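Beta-Ala-His dipeptidase (Homo sapiens, PDB 3DLJ) hydrolyses the peptide bond of Xaa-His dipeptides, most actively carnosine and anserine, as a secreted metallopeptidase that binds two zinc ions per subunit. Local coordinates at residues V451-H456 / E460-W465; K32-I37 / P147-I152; Q367-L372 / M385-T390; G266-L269 / I273-E276. One frame throughout, in Å; residues are numbered along the deposited sequence.

Contact 1. Residues V451-H456 / E460-W465; sequences VDDGEH and EKINRW. With ZN (zinc ion), chain C.
The carboxylates of Asp452 and Asp453 receive the ammonium of Lys461 from different directions. Lys461 NZ stands over a face of Asp452, 3.0 Å from OD1 and 55° out of the carboxylate plane, whereas it meets Asp453 OD1 at 2.8 Å nearly in line with the C-O bond. Both pairs are salt bridges. Asn463 OD1 accepts a third bond, from NZ lying above its carbonyl plane. Bends at chi2 (149°) and chi4 (97°) carry the lysine tip in among these oxygens. Beside this network, Lys461 N donates to Asp453 O at 3.0 Å, and water 1 joins Asp453 OD1 to Asn463 N. The other carboxylate oxygen of Asp453 bonds Thr142. Putting a methionine in place of Lys461 would probably leave the acidic pair without its shared cation and Asn463 OD1 without this donor. Further along, water 2 bridges His456 N and Glu460 OE1, and Glu460 OE1 also forms a salt bridge with Arg139. His456 NE2 binds zinc at 2.0 Å, with Asp143 and Glu178 completing the protein ligands. The chemistry thus implies a loop pinned by charge at one end and by water and metal at the other, consistent with a second-shell role in placing the zinc ligand His456.

Contact 2. Residues K32-I37 / P147-I152; sequences KEWVAI and PVLAWI
Leu149 presses its branched end onto one face of the Trp34 indole. The evidence for a CH-pi contact is direct: Leu149 CD2 sits 3.6 Å from the centroid of the six-membered ring of Trp34 and only 6° off the ring normal. Leu149 CD1 spreads over the ring fusion instead, 3.7 Å from Trp34 CD2, and Leu149 CG comes to 3.6 Å from Trp34 CE3, so CG and both methyls, the isopropyl end, lie against the indole. Trp34 points its CB toward helix 141-160, and with CG anti to the carbonyl carbon (chi1 -77°) the indole lies with one face against Leu149; the CA atoms of Trp34 and Leu149 are 9.0 Å apart, and the two side chains meet between them.

This is helix-to-helix packing in the zinc-binding catalytic domain of the M20 fold. Helix 46-65 also contacts the indole, through Met55, Val58 and Thr62, while Leu149 touches Tyr467 of helix 464-482.

The remaining contacts across the pair are purely apolar and slighter. Val148 CG1 reaches the ring near its plane, at the edge, 4.3 Å from Trp34 CZ3. Ile152, one turn on from Val148, brings CD1 obliquely to 3.9 Å from Trp34 CH2. All four touching side chains are buried.

Polar linkage comes from outside the two segments: Lys145 NZ donates to Trp34 O near the end of helix 24-35. Toward the active site, the side chain of Val148 lies about 6 Å from that of His110, a zinc ligand.

Contact 3. Residues Q367-L372 / M385-T390; sequences QVTRHL and MVVSMT
Leu372 and Val387 form the tight part of this contact, their side chains crossing at about a right angle. Leu372 CD1 comes to 3.8 Å from Val387 CG2, and Leu372 CB also approaches that methyl, at 4.0 Å. Val387 has CG1 anti to the backbone N (chi1 -178°); CG2 lies nearest Leu372, while CG1 touches Thr369 OG1 at 3.8 Å and also approaches Leu372 CD1. Leu372 is buried, and it packs further on Val229 and Phe351 of the sheet beneath the helix.

Met385 is looser and, like Val387 and Thr369, partly exposed. Its SD stands 4.3 Å from Leu372 CB, and its CE, turned by the bend at chi3 (69°), lies 3.9 Å from Leu372 C.

Segment 367-372 of helix 361-377 runs nearly antiparallel to segment 385-390 of strand 384-397, at 165°, with the axes 9.0 Å apart. This is a helix laid on a sheet, consistent with the lid or dimerisation domain of M20 peptidases. The chemistry is mainly van der Waals packing of aliphatic and thioether groups, with the Thr369 oxygen touching a methyl while bonded to Glu365 O, so the spacing here probably rests on shape and side-chain size.

Contact 4. Residues G266-L269 / I273-E276; sequences GHIL and IYDE
Tyr274 reaches across to His267 and Ile268 with its phenol end, and each neighbour meets it differently. Toward His267 the two rings lie almost parallel, planes at 7°, yet they are slid so far apart, with centroids 5.3 Å from each other, that they barely overlap; the closest approach is His267 CE1 to Tyr274 CE1 at 3.6 Å. His267 has CG anti to the backbone N (chi1 165°), which sets the imidazole near the phenol. Toward Ile268 the contact is both polar and apolar. Ile268 N donates to Tyr274 OH at 3.1 Å in a nearly straight bond, 167° at the hydrogen, and Ile268 O lies at the tyrosine ring edge, in its plane, 3.5 Å from Tyr274 CE1. The isoleucine side chain packs against the same hydroxyl, with CG1 3.5 Å from Tyr274 OH. Beyond it, Ile268 CD1 meets Ile273 CG2 at 4.2 Å, both residues being buried. A phenylalanine here would probably leave the Ile268 amide without this acceptor, weakening the tie between the two segments.

Both segments belong to the long loop joining helix 250-258 to helix 282-289, probably part of the lid (dimerisation) domain of M20 peptidases. Backbone bonds link Leu269 to Leu261 and Glu276 to His358, while Tyr274 touches Pro323 just before strand 324-331 and Ile273 touches Met359, shortly before helix 361-377.

How the contacts relate
Along the chain, contact 2 opens the series with helix 24-35, followed by contact 4, contact 3 and finally contact 1. They fall into two groups. Contacts 1 and 2 sit on the zinc-binding side, with centres 14 Å apart; helix 141-160, which supplies half of contact 2, also touches the loop of contact 1, and helix 464-482, which follows strand 461-463 of contact 1, packs on Leu149 of contact 2. Contacts 3 and 4 lie together, well away from the zinc ions, with centres 16 Å apart, where helix 361-377 meets the loop 266-276: His371 CE1 is 4.0 Å from Leu269 O. Centres in different groups are 32 to 40 Å apart, consistent with the separate catalytic and lid domains of M20 peptidases.

Contact 1. Residues V451-H456 / E460-W465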
loop_
_atom_site.group_PDB
_atom_site.type_symbol
_atom_site.label_atom_id
_atom_site.label_comp_id
_atom_site.label_asym_id
_atom_site.label_seq_id
_atom_site.Cartn_x
_atom_site.Cartn_y
_atom_site.Cartn_z
ATOM N N VAL A 451 4.022 -12.708 -0.500
ATOM C CA VAL A 451 2.620 -12.747 -0.072
ATOM C C VAL A 451 2.488 -12.643 1.444
ATOM O O VAL A 451 1.513 -12.077 1.957
ATOM C CB VAL A 451 1.943 -14.062 -0.633
ATOM C CG1 VAL A 451 2.504 -15.328 0.037
ATOM C CG2 VAL A 451 0.425 -13.995 -0.539
ATOM N N ASP A 452 3.491 -13.155 2.167
ATOM C CA ASP A 452 3.432 -13.194 3.624
ATOM C C ASP A 452 4.286 -12.129 4.354
ATOM O O ASP A 452 4.636 -12.288 5.527
ATOM C CB ASP A 452 3.762 -14.597 4.113
ATOM C CG ASP A 452 5.216 -15.008 3.825
ATOM O OD1 ASP A 452 5.898 -14.365 3.005
ATOM O OD2 ASP A 452 5.671 -15.988 4.442
ATOM N N ASP A 453 4.584 -11.033 3.664
ATOM C CA ASP A 453 5.449 -9.975 4.209
ATOM C C ASP A 453 4.835 -9.241 5.384
ATOM O O ASP A 453 5.558 -8.706 6.200
ATOM C CB ASP A 453 5.870 -8.996 3.114
ATOM C CG ASP A 453 7.081 -9.495 2.292
ATOM O OD1 ASP A 453 7.563 -10.611 2.498
ATOM O OD2 ASP A 453 7.571 -8.764 1.421
ATOM N N GLY A 454 3.501 -9.222 5.475
ATOM C CA GLY A 454 2.801 -8.639 6.621
ATOM C C GLY A 454 2.868 -7.129 6.712
ATOM O O GLY A 454 3.002 -6.574 7.801
ATOM N N GLU A 455 2.755 -6.442 5.581
ATOM C CA GLU A 455 2.682 -4.975 5.601
ATOM C C GLU A 455 1.479 -4.458 6.434
ATOM O O GLU A 455 0.383 -5.057 6.406
ATOM C CB GLU A 455 2.707 -4.395 4.172
ATOM C CG GLU A 455 1.408 -4.470 3.338
ATOM C CD GLU A 455 0.932 -5.894 3.012
ATOM O OE1 GLU A 455 1.645 -6.889 3.312
ATOM O OE2 GLU A 455 -0.167 -6.026 2.440
ATOM N N HIS A 456 1.710 -3.361 7.176
ATOM C CA HIS A 456 0.702 -2.736 8.073
ATOM C C HIS A 456 0.315 -3.642 9.246
ATOM O O HIS A 456 -0.786 -3.495 9.800
ATOM C CB HIS A 456 -0.582 -2.389 7.310
ATOM C CG HIS A 456 -0.407 -1.374 6.228
ATOM N ND1 HIS A 456 -1.437 -0.551 5.810
ATOM C CD2 HIS A 456 0.667 -1.048 5.470
ATOM C CE1 HIS A 456 -0.996 0.250 4.854
ATOM N NE2 HIS A 456 0.279 -0.032 4.627
ATOM N N GLU A 460 6.190 -7.379 10.312
ATOM C CA GLU A 460 6.523 -7.070 8.920
ATOM C C GLU A 460 7.970 -7.465 8.605
ATOM O O GLU A 460 8.848 -7.272 9.419
ATOM C CB GLU A 460 6.372 -5.561 8.655
ATOM C CG GLU A 460 6.630 -5.206 7.203
ATOM C CD GLU A 460 6.587 -3.740 6.902
ATOM O OE1 GLU A 460 6.081 -2.925 7.735
ATOM O OE2 GLU A 460 7.031 -3.399 5.780
ATOM N N LYS A 461 8.199 -7.986 7.409
ATOM C CA LYS A 461 9.540 -8.342 6.934
ATOM C C LYS A 461 9.586 -8.127 5.424
ATOM O O LYS A 461 8.544 -7.995 4.770
ATOM C CB LYS A 461 9.849 -9.827 7.225
ATOM C CG LYS A 461 8.775 -10.734 6.623
ATOM C CD LYS A 461 9.267 -12.062 6.210
ATOM C CE LYS A 461 8.167 -12.909 5.575
ATOM N NZ LYS A 461 8.204 -12.833 4.091
ATOM N N ILE A 462 10.804 -8.110 4.885
ATOM C CA ILE A 462 11.038 -8.444 3.507
ATOM C C ILE A 462 12.048 -9.587 3.524
ATOM O O ILE A 462 12.960 -9.590 4.372
ATOM C CB ILE A 462 11.513 -7.230 2.645
ATOM C CG1 ILE A 462 11.411 -7.578 1.143
ATOM C CG2 ILE A 462 12.937 -6.734 3.068
ATOM C CD1 ILE A 462 11.693 -6.441 0.216
ATOM N N ASN A 463 11.877 -10.577 2.639
ATOM C CA ASN A 463 12.908 -11.609 2.475
ATOM C C ASN A 463 14.198 -11.044 1.873
ATOM O O ASN A 463 14.146 -10.259 0.929
ATOM C CB ASN A 463 12.409 -12.785 1.612
ATOM C CG ASN A 463 11.157 -13.431 2.173
ATOM O OD1 ASN A 463 10.862 -13.309 3.356
ATOM N ND2 ASN A 463 10.418 -14.127 1.325
ATOM N N ARG A 464 15.351 -11.447 2.415
ATOM C CA ARG A 464 16.647 -11.053 1.835
ATOM C C ARG A 464 16.708 -11.382 0.335
ATOM O O ARG A 464 17.193 -10.581 -0.468
ATOM C CB ARG A 464 17.817 -11.727 2.573
ATOM C CG ARG A 464 19.173 -11.432 1.948
ATOM C CD ARG A 464 20.309 -12.304 2.504
ATOM N NE ARG A 464 20.832 -11.760 3.751
ATOM C CZ ARG A 464 21.866 -10.929 3.858
ATOM N NH1 ARG A 464 22.228 -10.514 5.057
ATOM N NH2 ARG A 464 22.534 -10.507 2.787
ATOM N N TRP A 465 16.196 -12.554 -0.039
ATOM C CA TRP A 465 16.216 -12.984 -1.431
ATOM C C TRP A 465 15.422 -12.042 -2.330
ATOM O O TRP A 465 15.902 -11.660 -3.409
ATOM C CB TRP A 465 15.692 -14.401 -1.535
ATOM C CG TRP A 465 15.764 -15.024 -2.890
ATOM C CD1 TRP A 465 16.854 -15.640 -3.470
ATOM C CD2 TRP A 465 14.681 -15.167 -3.819
ATOM N NE1 TRP A 465 16.510 -16.127 -4.712
ATOM C CE2 TRP A 465 15.187 -15.853 -4.951
ATOM C CE3 TRP A 465 13.336 -14.759 -3.815
ATOM C CZ2 TRP A 465 14.391 -16.148 -6.072
ATOM C CZ3 TRP A 465 12.541 -15.059 -4.929
ATOM C CH2 TRP A 465 13.072 -15.752 -6.037
HETATM ZN ZN ZN C . 1.450 1.137 3.457
HETATM O O HOH W 1 9.526 -10.659 0.862
HETATM O O HOH W 2 3.923 -1.304 6.831
#

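Contact 2. Residues K32-I37 / P147-I152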
loop_
_atom_site.group_PDB
_atom_site.type_symbol
_atom_site.label_atom_id
_atom_site.label_comp_id
_atom_site.label_asym_id
_atom_site.label_seq_id
_atom_site.Cartn_x
_atom_site.Cartn_y
_atom_site.Cartn_z
ATOM N N LYS A 32 18.698 -1.643 7.288
ATOM C CA LYS A 32 18.677 -1.610 8.753
ATOM C C LYS A 32 18.732 -0.160 9.283
ATOM O O LYS A 32 17.960 0.212 10.176
ATOM C CB LYS A 32 19.849 -2.437 9.314
ATOM C CG LYS A 32 19.895 -2.533 10.848
ATOM C CD LYS A 32 20.916 -3.595 11.291
ATOM C CE LYS A 32 20.595 -4.146 12.696
ATOM N NZ LYS A 32 21.221 -3.321 13.769
ATOM N N GLU A 33 19.618 0.649 8.692
ATOM C CA GLU A 33 19.759 2.066 9.039
ATOM C C GLU A 33 18.553 2.896 8.634
ATOM O O GLU A 33 18.165 3.795 9.367
ATOM C CB GLU A 33 21.011 2.667 8.419
ATOM C CG GLU A 33 22.305 2.153 9.026
ATOM C CD GLU A 33 23.522 2.450 8.163
ATOM O OE1 GLU A 33 24.605 1.926 8.497
ATOM O OE2 GLU A 33 23.412 3.191 7.150
ATOM N N TRP A 34 17.960 2.623 7.476
ATOM C CA TRP A 34 16.763 3.387 7.077
ATOM C C TRP A 34 15.529 3.026 7.926
ATOM O O TRP A 34 14.760 3.891 8.267
ATOM C CB TRP A 34 16.471 3.274 5.568
ATOM C CG TRP A 34 17.358 4.126 4.692
ATOM C CD1 TRP A 34 18.646 4.505 4.947
ATOM C CD2 TRP A 34 17.042 4.636 3.382
ATOM N NE1 TRP A 34 19.139 5.241 3.898
ATOM C CE2 TRP A 34 18.180 5.342 2.924
ATOM C CE3 TRP A 34 15.907 4.568 2.557
ATOM C CZ2 TRP A 34 18.218 5.992 1.683
ATOM C CZ3 TRP A 34 15.938 5.217 1.314
ATOM C CH2 TRP A 34 17.094 5.920 0.893
ATOM N N VAL A 35 15.378 1.748 8.257
ATOM C CA VAL A 35 14.307 1.235 9.108
ATOM C C VAL A 35 14.351 1.799 10.553
ATOM O O VAL A 35 13.311 2.022 11.173
ATOM C CB VAL A 35 14.318 -0.348 9.112
ATOM C CG1 VAL A 35 13.606 -0.919 10.364
ATOM C CG2 VAL A 35 13.690 -0.903 7.814
ATOM N N ALA A 36 15.560 2.029 11.062
ATOM C CA ALA A 36 15.778 2.591 12.388
ATOM C C ALA A 36 15.360 4.075 12.515
ATOM O O ALA A 36 15.224 4.594 13.621
ATOM C CB ALA A 36 17.236 2.387 12.807
ATOM N N ILE A 37 15.159 4.745 11.383
ATOM C CA ILE A 37 14.608 6.094 11.378
ATOM C C ILE A 37 13.082 5.956 11.470
ATOM O O ILE A 37 12.445 5.476 10.557
ATOM C CB ILE A 37 15.029 6.897 10.135
ATOM C CG1 ILE A 37 16.575 6.892 10.007
ATOM C CG2 ILE A 37 14.475 8.339 10.215
ATOM C CD1 ILE A 37 17.127 7.493 8.732
ATOM N N PRO A 147 11.903 -1.901 -1.096
ATOM C CA PRO A 147 11.848 -1.660 -2.541
ATOM C C PRO A 147 12.387 -0.294 -3.017
ATOM O O PRO A 147 12.921 -0.204 -4.119
ATOM C CB PRO A 147 10.345 -1.846 -2.877
ATOM C CG PRO A 147 9.792 -2.639 -1.777
ATOM C CD PRO A 147 10.551 -2.127 -0.545
ATOM N N VAL A 148 12.278 0.753 -2.217
ATOM C CA VAL A 148 12.936 2.011 -2.589
ATOM C C VAL A 148 14.451 1.826 -2.648
ATOM O O VAL A 148 15.109 2.293 -3.591
ATOM C CB VAL A 148 12.563 3.213 -1.673
ATOM C CG1 VAL A 148 13.409 4.446 -2.014
ATOM C CG2 VAL A 148 11.097 3.550 -1.806
ATOM N N LEU A 149 15.000 1.135 -1.653
ATOM C CA LEU A 149 16.459 0.916 -1.584
ATOM C C LEU A 149 16.943 -0.055 -2.629
ATOM O O LEU A 149 18.042 0.098 -3.117
ATOM C CB LEU A 149 16.895 0.474 -0.185
ATOM C CG LEU A 149 17.138 1.645 0.780
ATOM C CD1 LEU A 149 17.334 1.152 2.226
ATOM C CD2 LEU A 149 18.347 2.487 0.319
ATOM N N ALA A 150 16.131 -1.058 -2.957
ATOM C CA ALA A 150 16.456 -2.008 -4.006
ATOM C C ALA A 150 16.649 -1.305 -5.357
ATOM O O ALA A 150 17.595 -1.624 -6.096
ATOM C CB ALA A 150 15.400 -3.088 -4.104
ATOM N N TRP A 151 15.757 -0.360 -5.655
ATOM C CA TRP A 151 15.839 0.527 -6.824
ATOM C C TRP A 151 17.067 1.407 -6.770
ATOM O O TRP A 151 17.830 1.472 -7.746
ATOM C CB TRP A 151 14.565 1.410 -6.938
ATOM C CG TRP A 151 14.524 2.307 -8.155
ATOM C CD1 TRP A 151 15.013 3.585 -8.246
ATOM C CD2 TRP A 151 13.958 2.007 -9.454
ATOM N NE1 TRP A 151 14.802 4.090 -9.515
ATOM C CE2 TRP A 151 14.143 3.156 -10.269
ATOM C CE3 TRP A 151 13.293 0.892 -10.000
ATOM C CZ2 TRP A 151 13.697 3.219 -11.602
ATOM C CZ3 TRP A 151 12.847 0.959 -11.339
ATOM C CH2 TRP A 151 13.054 2.112 -12.113
ATOM N N ILE A 152 17.268 2.079 -5.629
ATOM C CA ILE A 152 18.444 2.940 -5.431
ATOM C C ILE A 152 19.759 2.147 -5.500
ATOM O O ILE A 152 20.749 2.615 -6.085
ATOM C CB ILE A 152 18.357 3.769 -4.110
ATOM C CG1 ILE A 152 17.364 4.932 -4.270
ATOM C CG2 ILE A 152 19.756 4.274 -3.677
ATOM C CD1 ILE A 152 16.921 5.597 -2.944
#

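Contact 3. Residues Q367-L372 / M385-T390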
loop_
_atom_site.group_PDB
_atom_site.type_symbol
_atom_site.label_atom_id
_atom_site.label_comp_id
_atom_site.label_asym_id
_atom_site.label_seq_id
_atom_site.Cartn_x
_atom_site.Cartn_y
_atom_site.Cartn_z
ATOM N N GLN A 367 -25.863 4.314 -0.897
ATOM C CA GLN A 367 -26.414 3.017 -0.473
ATOM C C GLN A 367 -26.075 2.645 0.962
ATOM O O GLN A 367 -26.948 2.227 1.707
ATOM C CB GLN A 367 -25.984 1.904 -1.425
ATOM C CG GLN A 367 -26.615 2.077 -2.798
ATOM C CD GLN A 367 -25.919 1.279 -3.896
ATOM O OE1 GLN A 367 -24.728 0.948 -3.817
ATOM N NE2 GLN A 367 -26.665 0.983 -4.931
ATOM N N VAL A 368 -24.812 2.794 1.347
ATOM C CA VAL A 368 -24.376 2.451 2.719
ATOM C C VAL A 368 -25.054 3.344 3.746
ATOM O O VAL A 368 -25.498 2.876 4.799
ATOM C CB VAL A 368 -22.832 2.509 2.869
ATOM C CG1 VAL A 368 -22.418 2.247 4.298
ATOM C CG2 VAL A 368 -22.177 1.499 1.925
ATOM N N THR A 369 -25.171 4.626 3.415
ATOM C CA THR A 369 -25.780 5.590 4.311
ATOM C C THR A 369 -27.228 5.240 4.536
ATOM O O THR A 369 -27.621 5.072 5.688
ATOM C CB THR A 369 -25.586 7.026 3.811
ATOM O OG1 THR A 369 -24.185 7.223 3.627
ATOM C CG2 THR A 369 -26.095 8.035 4.835
ATOM N N ARG A 370 -27.989 5.064 3.450
ATOM C CA ARG A 370 -29.410 4.700 3.505
ATOM C C ARG A 370 -29.635 3.423 4.275
ATOM O O ARG A 370 -30.560 3.338 5.094
ATOM C CB ARG A 370 -30.006 4.535 2.101
ATOM C CG ARG A 370 -30.520 5.829 1.474
ATOM N N HIS A 371 -28.798 2.425 4.009
ATOM C CA HIS A 371 -28.888 1.176 4.727
ATOM C C HIS A 371 -28.751 1.407 6.236
ATOM O O HIS A 371 -29.603 0.965 7.016
ATOM C CB HIS A 371 -27.860 0.175 4.194
ATOM C CG HIS A 371 -27.736 -1.059 5.029
ATOM N ND1 HIS A 371 -28.652 -2.089 4.978
ATOM C CD2 HIS A 371 -26.811 -1.419 5.950
ATOM C CE1 HIS A 371 -28.295 -3.032 5.830
ATOM N NE2 HIS A 371 -27.180 -2.651 6.426
ATOM N N LEU A 372 -27.706 2.125 6.634
ATOM C CA LEU A 372 -27.435 2.372 8.048
ATOM C C LEU A 372 -28.538 3.164 8.758
ATOM O O LEU A 372 -28.924 2.801 9.872
ATOM C CB LEU A 372 -26.044 3.005 8.239
ATOM C CG LEU A 372 -24.867 2.059 7.939
ATOM C CD1 LEU A 372 -23.532 2.796 7.923
ATOM C CD2 LEU A 372 -24.813 0.862 8.900
ATOM N N MET A 385 -26.977 9.336 15.082
ATOM C CA MET A 385 -26.010 8.648 14.256
ATOM C C MET A 385 -25.504 9.535 13.137
ATOM O O MET A 385 -26.276 10.170 12.435
ATOM C CB MET A 385 -26.565 7.356 13.688
ATOM C CG MET A 385 -25.561 6.654 12.773
ATOM S SD MET A 385 -26.357 5.404 11.780
ATOM C CE MET A 385 -27.353 6.400 10.681
ATOM N N VAL A 386 -24.190 9.563 12.972
ATOM C CA VAL A 386 -23.586 10.188 11.809
ATOM C C VAL A 386 -22.726 9.183 11.013
ATOM O O VAL A 386 -21.742 8.640 11.528
ATOM C CB VAL A 386 -22.728 11.410 12.203
ATOM C CG1 VAL A 386 -22.202 12.123 10.945
ATOM C CG2 VAL A 386 -23.539 12.365 13.071
ATOM N N VAL A 387 -23.119 8.940 9.768
ATOM C CA VAL A 387 -22.306 8.203 8.824
ATOM C C VAL A 387 -21.462 9.186 8.027
ATOM O O VAL A 387 -21.977 10.182 7.533
ATOM C CB VAL A 387 -23.173 7.401 7.815
ATOM C CG1 VAL A 387 -22.287 6.597 6.885
ATOM C CG2 VAL A 387 -24.130 6.485 8.538
ATOM N N SER A 388 -20.166 8.910 7.895
ATOM C CA SER A 388 -19.369 9.646 6.930
ATOM C C SER A 388 -18.406 8.762 6.157
ATOM O O SER A 388 -17.683 7.946 6.726
ATOM C CB SER A 388 -18.686 10.873 7.545
ATOM O OG SER A 388 -17.699 10.527 8.478
ATOM N N MET A 389 -18.443 8.897 4.838
ATOM C CA MET A 389 -17.463 8.252 3.986
ATOM C C MET A 389 -16.279 9.199 3.833
ATOM O O MET A 389 -16.375 10.259 3.228
ATOM C CB MET A 389 -18.050 7.873 2.635
ATOM C CG MET A 389 -17.154 6.923 1.867
ATOM S SD MET A 389 -17.705 6.701 0.183
ATOM C CE MET A 389 -17.175 8.266 -0.528
ATOM N N THR A 390 -15.165 8.797 4.419
ATOM C CA THR A 390 -14.036 9.684 4.597
ATOM C C THR A 390 -13.075 9.508 3.443
ATOM O O THR A 390 -12.262 10.381 3.167
ATOM C CB THR A 390 -13.345 9.445 5.976
ATOM O OG1 THR A 390 -13.208 8.034 6.214
ATOM C CG2 THR A 390 -14.211 10.028 7.124
#

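Contact 4. Residues G266-L269 / I273-E276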
loop_
_atom_site.group_PDB
_atom_site.type_symbol
_atom_site.label_atom_id
_atom_site.label_comp_id
_atom_site.label_asym_id
_atom_site.label_seq_id
_atom_site.Cartn_x
_atom_site.Cartn_y
_atom_site.Cartn_z
ATOM N N GLY A 266 -19.448 -13.860 3.920
ATOM C CA GLY A 266 -18.762 -12.743 3.306
ATOM C C GLY A 266 -19.642 -11.885 2.402
ATOM O O GLY A 266 -19.199 -10.842 1.909
ATOM N N HIS A 267 -20.886 -12.303 2.206
ATOM C CA HIS A 267 -21.797 -11.617 1.303
ATOM C C HIS A 267 -22.288 -10.334 1.961
ATOM O O HIS A 267 -22.787 -10.349 3.099
ATOM C CB HIS A 267 -22.958 -12.538 0.911
ATOM C CG HIS A 267 -24.113 -11.831 0.276
ATOM N ND1 HIS A 267 -24.116 -11.457 -1.050
ATOM C CD2 HIS A 267 -25.313 -11.451 0.778
ATOM C CE1 HIS A 267 -25.253 -10.851 -1.331
ATOM N NE2 HIS A 267 -26.004 -10.846 -0.245
ATOM N N ILE A 268 -22.113 -9.231 1.235
ATOM C CA ILE A 268 -22.444 -7.902 1.719
ATOM C C ILE A 268 -23.954 -7.644 1.643
ATOM O O ILE A 268 -24.566 -7.812 0.607
ATOM C CB ILE A 268 -21.680 -6.797 0.937
ATOM C CG1 ILE A 268 -20.164 -7.050 0.957
ATOM C CG2 ILE A 268 -22.050 -5.392 1.499
ATOM C CD1 ILE A 268 -19.349 -6.250 -0.084
ATOM N N LEU A 269 -24.508 -7.174 2.751
ATOM C CA LEU A 269 -25.952 -7.034 2.930
ATOM C C LEU A 269 -26.532 -5.647 2.618
ATOM O O LEU A 269 -27.746 -5.464 2.670
ATOM C CB LEU A 269 -26.343 -7.484 4.359
ATOM C CG LEU A 269 -26.103 -8.977 4.696
ATOM C CD1 LEU A 269 -26.368 -9.298 6.183
ATOM C CD2 LEU A 269 -26.960 -9.903 3.803
ATOM N N ILE A 273 -25.416 -2.900 -3.559
ATOM C CA ILE A 273 -23.952 -3.054 -3.691
ATOM C C ILE A 273 -23.447 -3.899 -4.885
ATOM O O ILE A 273 -22.350 -3.657 -5.387
ATOM C CB ILE A 273 -23.293 -3.489 -2.336
ATOM C CG1 ILE A 273 -23.076 -2.259 -1.447
ATOM C CG2 ILE A 273 -21.897 -4.086 -2.556
ATOM C CD1 ILE A 273 -21.801 -1.473 -1.767
ATOM N N TYR A 274 -24.242 -4.857 -5.359
ATOM C CA TYR A 274 -23.800 -5.733 -6.460
ATOM C C TYR A 274 -24.355 -5.329 -7.820
ATOM O O TYR A 274 -23.988 -5.887 -8.838
ATOM C CB TYR A 274 -24.114 -7.208 -6.157
ATOM C CG TYR A 274 -23.326 -7.734 -4.986
ATOM C CD1 TYR A 274 -23.900 -7.811 -3.728
ATOM C CD2 TYR A 274 -21.996 -8.118 -5.138
ATOM C CE1 TYR A 274 -23.169 -8.263 -2.623
ATOM C CE2 TYR A 274 -21.252 -8.585 -4.045
ATOM C CZ TYR A 274 -21.858 -8.659 -2.787
ATOM O OH TYR A 274 -21.143 -9.095 -1.692
ATOM N N ASP A 275 -25.226 -4.334 -7.817
ATOM C CA ASP A 275 -25.895 -3.875 -9.017
ATOM C C ASP A 275 -24.970 -3.657 -10.205
ATOM O O ASP A 275 -25.283 -4.094 -11.318
ATOM C CB ASP A 275 -26.668 -2.596 -8.729
ATOM C CG ASP A 275 -27.893 -2.838 -7.883
ATOM O OD1 ASP A 275 -28.244 -4.014 -7.584
ATOM O OD2 ASP A 275 -28.512 -1.816 -7.533
ATOM N N GLU A 276 -23.845 -2.996 -9.956
ATOM C CA GLU A 276 -22.961 -2.539 -11.013
ATOM C C GLU A 276 -21.636 -3.298 -11.157
ATOM O O GLU A 276 -20.788 -2.897 -11.966
ATOM C CB GLU A 276 -22.724 -1.019 -10.896
ATOM C CG GLU A 276 -24.009 -0.175 -11.022
ATOM C CD GLU A 276 -23.717 1.300 -11.281
ATOM O OE1 GLU A 276 -23.504 1.668 -12.475
ATOM O OE2 GLU A 276 -23.697 2.087 -10.294
#